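Local coordinates for tailspike protein (Acinetobacter phage vB_ApiP_P1, PDB 6E1R) that probably recognises and hydrolyses capsular polysaccharide on the surface of its Acinetobacter baumannii host, acting as a trimeric phage tailspike, at residues G77-V81 / S82-A86; A95-D98 / L99-T103; G188-S191 / Q192-F195. All coordinates share one frame; numbering follows the deposited sequence.

Contacts 1 and 2 lie next to each other, with centres about 9 Å apart. Both sit at the N-terminal end of the parallel beta-helix. The turn of contact 1 packs on the helix of contact 2: Cys84 SG comes to 3.8 Å from Ala100 CA, and Ala86 N to 3.5 Å from Ala96 CB. Contact 3 lies further along the beta-helix. Its centre is about 24 Å from that of contact 1 and about 19 Å from that of contact 2, and neither touches it. Contacts 1 and 3 still reach the same run of parallel strands. In contact 3 the Gln192 side chain is about 8 Å from a bound sodium ion, and the contact also meets a second subunit.

Contact 1 of 3, residues G77-V81 / S82-A86; sequences GVLTV and SACGA
Ser82 lies in the 3-10 turn after strand 79-80, with Ser82 CB 4.0 Å from Thr80 OG1. Its own hydroxyl is hydrogen-bonded to Asp114, just beyond the neighbouring strand 111-113. Ala83 N donates to Thr80 OG1 at 3.2 Å, while the bond from the same Ala83 N to Thr80 O is weak. In Thr80, chi1 of 63° sets OG1 between the backbone N and the carbonyl carbon, on the side of Ala83 N. Cys84 N then donates to Val81 O at 3.0 Å. The N-H approaches from above the carbonyl plane, 68° out of it, consistent with an i to i+3 turn. Cys84 SG packs against Leu79 CD1 at 4.1 Å, and both residues also rest on helix 94-106. Gly85 has a positive phi of 108° and turns the chain off the 3-10 segment. A weak bond joins Gly85 N to Ser82 O. Ala86 closes the turn: Ala86 N gives a weak bond to Val81 O at 3.3 Å, and Ala86 CB meets Val81 CG2 at 3.7 Å. Val81 O therefore takes two N-H groups, from Cys84 and Ala86. The six-residue closure from Val81 to Ala86, the inner bond from Gly85 to Ser82, the positive phi at Gly85 and the apolar touch between the ends form a Schellman motif, with both of its bonds weak, at the end of this short 3-10 turn.

Contact 2 of 3, residues A95-D98 / L99-T103; sequences AALD and LAVNT
Helix 94-106 follows the usual alpha-helical pattern, with Leu97 and Val101 one turn apart on a buried side, toward Thr123. Leu97 CD1 meets Val101 CG2 at 4.3 Å, and both side chains also lie on Thr123. Val101 N bonds to Leu97 O at 2.9 Å. Leu99 N binds Ala95 O at 3.1 Å. Ala100 N bonds to Ala96 O at 3.0 Å. Ala96 and Ala100 pack on Ala86 and Cys84 of the preceding loop, so small side chains bring the helix close to it. The helix links strand 79-80 to the parallel strand 111-113, a beta-alpha-beta crossover at the N-terminal end of the beta-helix. On a more open side, Asn102 N bonds to Asp98 O at 3.1 Å. Asp98 CG stands anti to the backbone N (chi1 -175°). Asn102 CG lies anti to the carbonyl carbon (chi1 -73°), which brings ND2 back to Asp98. The carboxylate and amide planes are almost perpendicular, 88° apart; Asp98 OD2 and Asn102 ND2 are 3.3 Å apart. One residue on, Leu99 O takes two bonds from Thr103, from OG1 at 2.7 Å and from N at 2.9 Å, on opposite faces of the carbonyl plane.

Contact 3 of 3, residues G188-S191 / Q192-F195; sequences GYLS and QSTF
Leu190 lays its CD2 methyl over Ser193 CB, 3.6 Å away. The same Leu190 CD2 reaches obliquely to the Phe195 ring, 4.3 Å from Phe195 CZ. Chi2 of 172° sends Leu190 CD1 on along the chain and turns the other methyl, CD2, aside to Ser193 and Phe195. Ser193 OG lies 3.9 Å from Leu190 CD2, further off than Ser193 CB. The two segments form one strand of the parallel beta-helix, bent at Gln192. The backbone of Gln192 is in the left-handed region, with phi 55°, and turns the chain between two extended parts. Leu190 CD2 packs across this bend. Backbone bonds from Ser191 and Gln192 to Ser163 and Ser164 fix the strand, while side-chain bonds from Ser191 OG to Glu162 and from Ser193 OG to the hydroxyl of Ser164 satisfy the two serines. The Phe195 ring meets Phe166 with nearly parallel planes and stacks with Phe217, which come from the strands to either side, so like residues pile up from one coil to the next, as in other beta-helices. At the bend, Ser191 OG is turned anti to its own N (chi1 172°), beside the carbonyl carbon and toward Gln192. Ser191 OG lies 3.5 Å from Gln192 CG. The Gln192 chain extends away from 188-191 and packs on Arg259 of the second subunit, while Thr194 OG1 bonds to Asp216 of its own chain and to His197 of the second subunit.

Contact 1 of 3, residues G77-V81 / S82-A86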
# COMPACT_ATOMS: atom_id res chain seq x y z
N GLY A 77 -23.90 -30.12 -14.35
CA GLY A 77 -24.03 -29.24 -13.21
C GLY A 77 -23.71 -27.79 -13.50
O GLY A 77 -23.48 -27.02 -12.58
N VAL A 78 -23.69 -27.41 -14.78
CA VAL A 78 -23.30 -26.07 -15.19
C VAL A 78 -24.23 -25.62 -16.32
O VAL A 78 -24.55 -26.40 -17.22
CB VAL A 78 -21.82 -26.03 -15.63
CG1 VAL A 78 -21.62 -25.09 -16.81
CG2 VAL A 78 -20.94 -25.62 -14.47
N LEU A 79 -24.66 -24.36 -16.25
CA LEU A 79 -25.46 -23.75 -17.31
C LEU A 79 -24.52 -23.10 -18.32
O LEU A 79 -23.71 -22.24 -17.95
CB LEU A 79 -26.44 -22.73 -16.73
CG LEU A 79 -27.36 -22.05 -17.74
CD1 LEU A 79 -28.07 -23.07 -18.60
CD2 LEU A 79 -28.36 -21.14 -17.04
N THR A 80 -24.65 -23.48 -19.58
CA THR A 80 -23.78 -23.01 -20.64
C THR A 80 -24.59 -22.21 -21.65
O THR A 80 -25.79 -22.44 -21.82
CB THR A 80 -23.06 -24.16 -21.36
OG1 THR A 80 -24.03 -25.00 -22.01
CG2 THR A 80 -22.27 -25.00 -20.37
N VAL A 81 -23.92 -21.26 -22.32
CA VAL A 81 -24.60 -20.47 -23.34
C VAL A 81 -25.02 -21.36 -24.51
O VAL A 81 -26.00 -21.06 -25.20
CB VAL A 81 -23.73 -19.29 -23.80
CG1 VAL A 81 -22.96 -18.69 -22.63
CG2 VAL A 81 -22.78 -19.70 -24.92
N SER A 82 -24.30 -22.45 -24.74
CA SER A 82 -24.69 -23.39 -25.80
C SER A 82 -26.03 -24.04 -25.48
O SER A 82 -26.81 -24.32 -26.40
CB SER A 82 -23.62 -24.46 -25.98
OG SER A 82 -22.40 -23.90 -26.42
N ALA A 83 -26.31 -24.28 -24.20
CA ALA A 83 -27.60 -24.83 -23.79
C ALA A 83 -28.73 -23.81 -23.88
O ALA A 83 -29.88 -24.17 -23.60
CB ALA A 83 -27.50 -25.37 -22.37
N CYS A 84 -28.45 -22.57 -24.27
CA CYS A 84 -29.48 -21.55 -24.40
C CYS A 84 -29.71 -21.13 -25.85
O CYS A 84 -30.37 -20.12 -26.10
CB CYS A 84 -29.12 -20.32 -23.56
SG CYS A 84 -28.97 -20.66 -21.79
N GLY A 85 -29.19 -21.89 -26.82
CA GLY A 85 -29.41 -21.60 -28.22
C GLY A 85 -28.23 -21.05 -28.98
O GLY A 85 -28.40 -20.67 -30.14
N ALA A 86 -27.05 -20.99 -28.37
CA ALA A 86 -25.87 -20.46 -29.06
C ALA A 86 -25.39 -21.48 -30.08
O ALA A 86 -24.95 -22.57 -29.73
CB ALA A 86 -24.77 -20.14 -28.05

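Contact 2 of 3, residues A95-D98 / L99-T103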
# COMPACT_ATOMS: atom_id res chain seq x y z
N ALA A 95 -29.27 -13.11 -29.48
CA ALA A 95 -30.49 -13.57 -28.82
C ALA A 95 -30.22 -14.75 -27.89
O ALA A 95 -30.89 -14.89 -26.86
CB ALA A 95 -31.55 -13.94 -29.86
N ALA A 96 -29.24 -15.59 -28.23
CA ALA A 96 -28.88 -16.69 -27.36
C ALA A 96 -28.25 -16.19 -26.07
O ALA A 96 -28.54 -16.70 -24.98
CB ALA A 96 -27.93 -17.65 -28.08
N LEU A 97 -27.38 -15.17 -26.17
CA LEU A 97 -26.76 -14.62 -24.97
C LEU A 97 -27.81 -13.94 -24.09
O LEU A 97 -27.76 -14.08 -22.86
CB LEU A 97 -25.66 -13.63 -25.35
CG LEU A 97 -24.86 -13.02 -24.20
CD1 LEU A 97 -24.17 -14.11 -23.38
CD2 LEU A 97 -23.84 -12.02 -24.72
N ASP A 98 -28.76 -13.23 -24.70
CA ASP A 98 -29.81 -12.58 -23.92
C ASP A 98 -30.61 -13.60 -23.12
O ASP A 98 -30.90 -13.38 -21.94
CB ASP A 98 -30.72 -11.78 -24.85
CG ASP A 98 -31.76 -10.97 -24.09
OD1 ASP A 98 -31.37 -10.08 -23.31
OD2 ASP A 98 -32.97 -11.23 -24.27
N LEU A 99 -30.97 -14.72 -23.75
CA LEU A 99 -31.66 -15.78 -23.02
C LEU A 99 -30.77 -16.39 -21.94
O LEU A 99 -31.27 -16.83 -20.90
CB LEU A 99 -32.13 -16.86 -24.00
CG LEU A 99 -32.89 -18.05 -23.42
CD1 LEU A 99 -34.09 -17.59 -22.61
CD2 LEU A 99 -33.33 -18.97 -24.55
N ALA A 100 -29.46 -16.40 -22.17
CA ALA A 100 -28.54 -16.97 -21.18
C ALA A 100 -28.47 -16.11 -19.93
O ALA A 100 -28.56 -16.63 -18.81
CB ALA A 100 -27.15 -17.15 -21.80
N VAL A 101 -28.31 -14.79 -20.09
CA VAL A 101 -28.25 -13.90 -18.94
C VAL A 101 -29.58 -13.90 -18.20
O VAL A 101 -29.62 -13.91 -16.96
CB VAL A 101 -27.87 -12.47 -19.38
CG1 VAL A 101 -27.48 -11.63 -18.17
CG2 VAL A 101 -26.74 -12.50 -20.39
N ASN A 102 -30.69 -13.89 -18.94
CA ASN A 102 -32.01 -13.93 -18.30
C ASN A 102 -32.23 -15.24 -17.55
O ASN A 102 -32.82 -15.24 -16.47
CB ASN A 102 -33.11 -13.72 -19.35
CG ASN A 102 -33.18 -12.29 -19.85
OD1 ASN A 102 -33.16 -11.35 -19.06
ND2 ASN A 102 -33.28 -12.13 -21.16
N THR A 103 -31.75 -16.35 -18.10
CA THR A 103 -31.96 -17.65 -17.46
C THR A 103 -31.05 -17.82 -16.25
O THR A 103 -31.51 -18.22 -15.17
CB THR A 103 -31.74 -18.78 -18.46
OG1 THR A 103 -32.68 -18.66 -19.54
CG2 THR A 103 -31.92 -20.13 -17.78

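Contact 3 of 3, residues G188-S191 / Q192-F195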
# COMPACT_ATOMS: atom_id res chain seq x y z
N GLY A 188 -26.21 4.70 -16.01
CA GLY A 188 -26.51 3.60 -15.12
C GLY A 188 -25.26 3.06 -14.44
O GLY A 188 -24.16 3.08 -15.00
N TYR A 189 -25.44 2.57 -13.22
CA TYR A 189 -24.33 2.14 -12.38
C TYR A 189 -23.95 0.70 -12.70
O TYR A 189 -24.79 -0.21 -12.58
CB TYR A 189 -24.69 2.28 -10.90
CG TYR A 189 -24.04 3.45 -10.20
CD1 TYR A 189 -22.94 4.10 -10.75
CD2 TYR A 189 -24.52 3.90 -8.98
CE1 TYR A 189 -22.34 5.16 -10.10
CE2 TYR A 189 -23.93 4.96 -8.33
CZ TYR A 189 -22.84 5.59 -8.89
OH TYR A 189 -22.26 6.65 -8.24
N LEU A 190 -22.70 0.48 -13.09
CA LEU A 190 -22.11 -0.86 -13.13
C LEU A 190 -21.49 -1.07 -11.75
O LEU A 190 -20.30 -0.83 -11.53
CB LEU A 190 -21.08 -0.98 -14.25
CG LEU A 190 -20.85 -2.36 -14.88
CD1 LEU A 190 -19.94 -2.24 -16.10
CD2 LEU A 190 -20.27 -3.35 -13.89
N SER A 191 -22.31 -1.52 -10.81
CA SER A 191 -21.98 -1.47 -9.39
C SER A 191 -21.68 -2.86 -8.84
O SER A 191 -22.31 -3.85 -9.22
CB SER A 191 -23.13 -0.84 -8.59
OG SER A 191 -22.91 -0.96 -7.20
N GLN A 192 -20.70 -2.91 -7.93
CA GLN A 192 -20.35 -4.10 -7.17
C GLN A 192 -20.04 -5.28 -8.09
O GLN A 192 -20.63 -6.36 -8.00
CB GLN A 192 -21.44 -4.45 -6.16
CG GLN A 192 -21.60 -3.41 -5.06
CD GLN A 192 -22.61 -3.82 -4.00
OE1 GLN A 192 -23.33 -4.81 -4.16
NE2 GLN A 192 -22.66 -3.06 -2.91
N SER A 193 -19.09 -5.05 -8.99
CA SER A 193 -18.67 -6.04 -9.97
C SER A 193 -17.21 -6.42 -9.74
O SER A 193 -16.47 -5.75 -9.03
CB SER A 193 -18.86 -5.52 -11.40
OG SER A 193 -18.56 -6.53 -12.35
N THR A 194 -16.81 -7.53 -10.37
CA THR A 194 -15.44 -8.00 -10.32
C THR A 194 -15.03 -8.44 -11.72
O THR A 194 -15.76 -9.18 -12.38
CB THR A 194 -15.28 -9.17 -9.34
OG1 THR A 194 -15.65 -8.75 -8.02
CG2 THR A 194 -13.83 -9.65 -9.32
N PHE A 195 -13.87 -7.96 -12.17
CA PHE A 195 -13.31 -8.34 -13.46
C PHE A 195 -12.03 -9.13 -13.19
O PHE A 195 -10.99 -8.56 -12.87
CB PHE A 195 -13.04 -7.10 -14.32
CG PHE A 195 -14.29 -6.34 -14.68
CD1 PHE A 195 -14.79 -5.37 -13.84
CD2 PHE A 195 -14.96 -6.62 -15.86
CE1 PHE A 195 -15.94 -4.67 -14.16
CE2 PHE A 195 -16.11 -5.93 -16.19
CZ PHE A 195 -16.60 -4.95 -15.35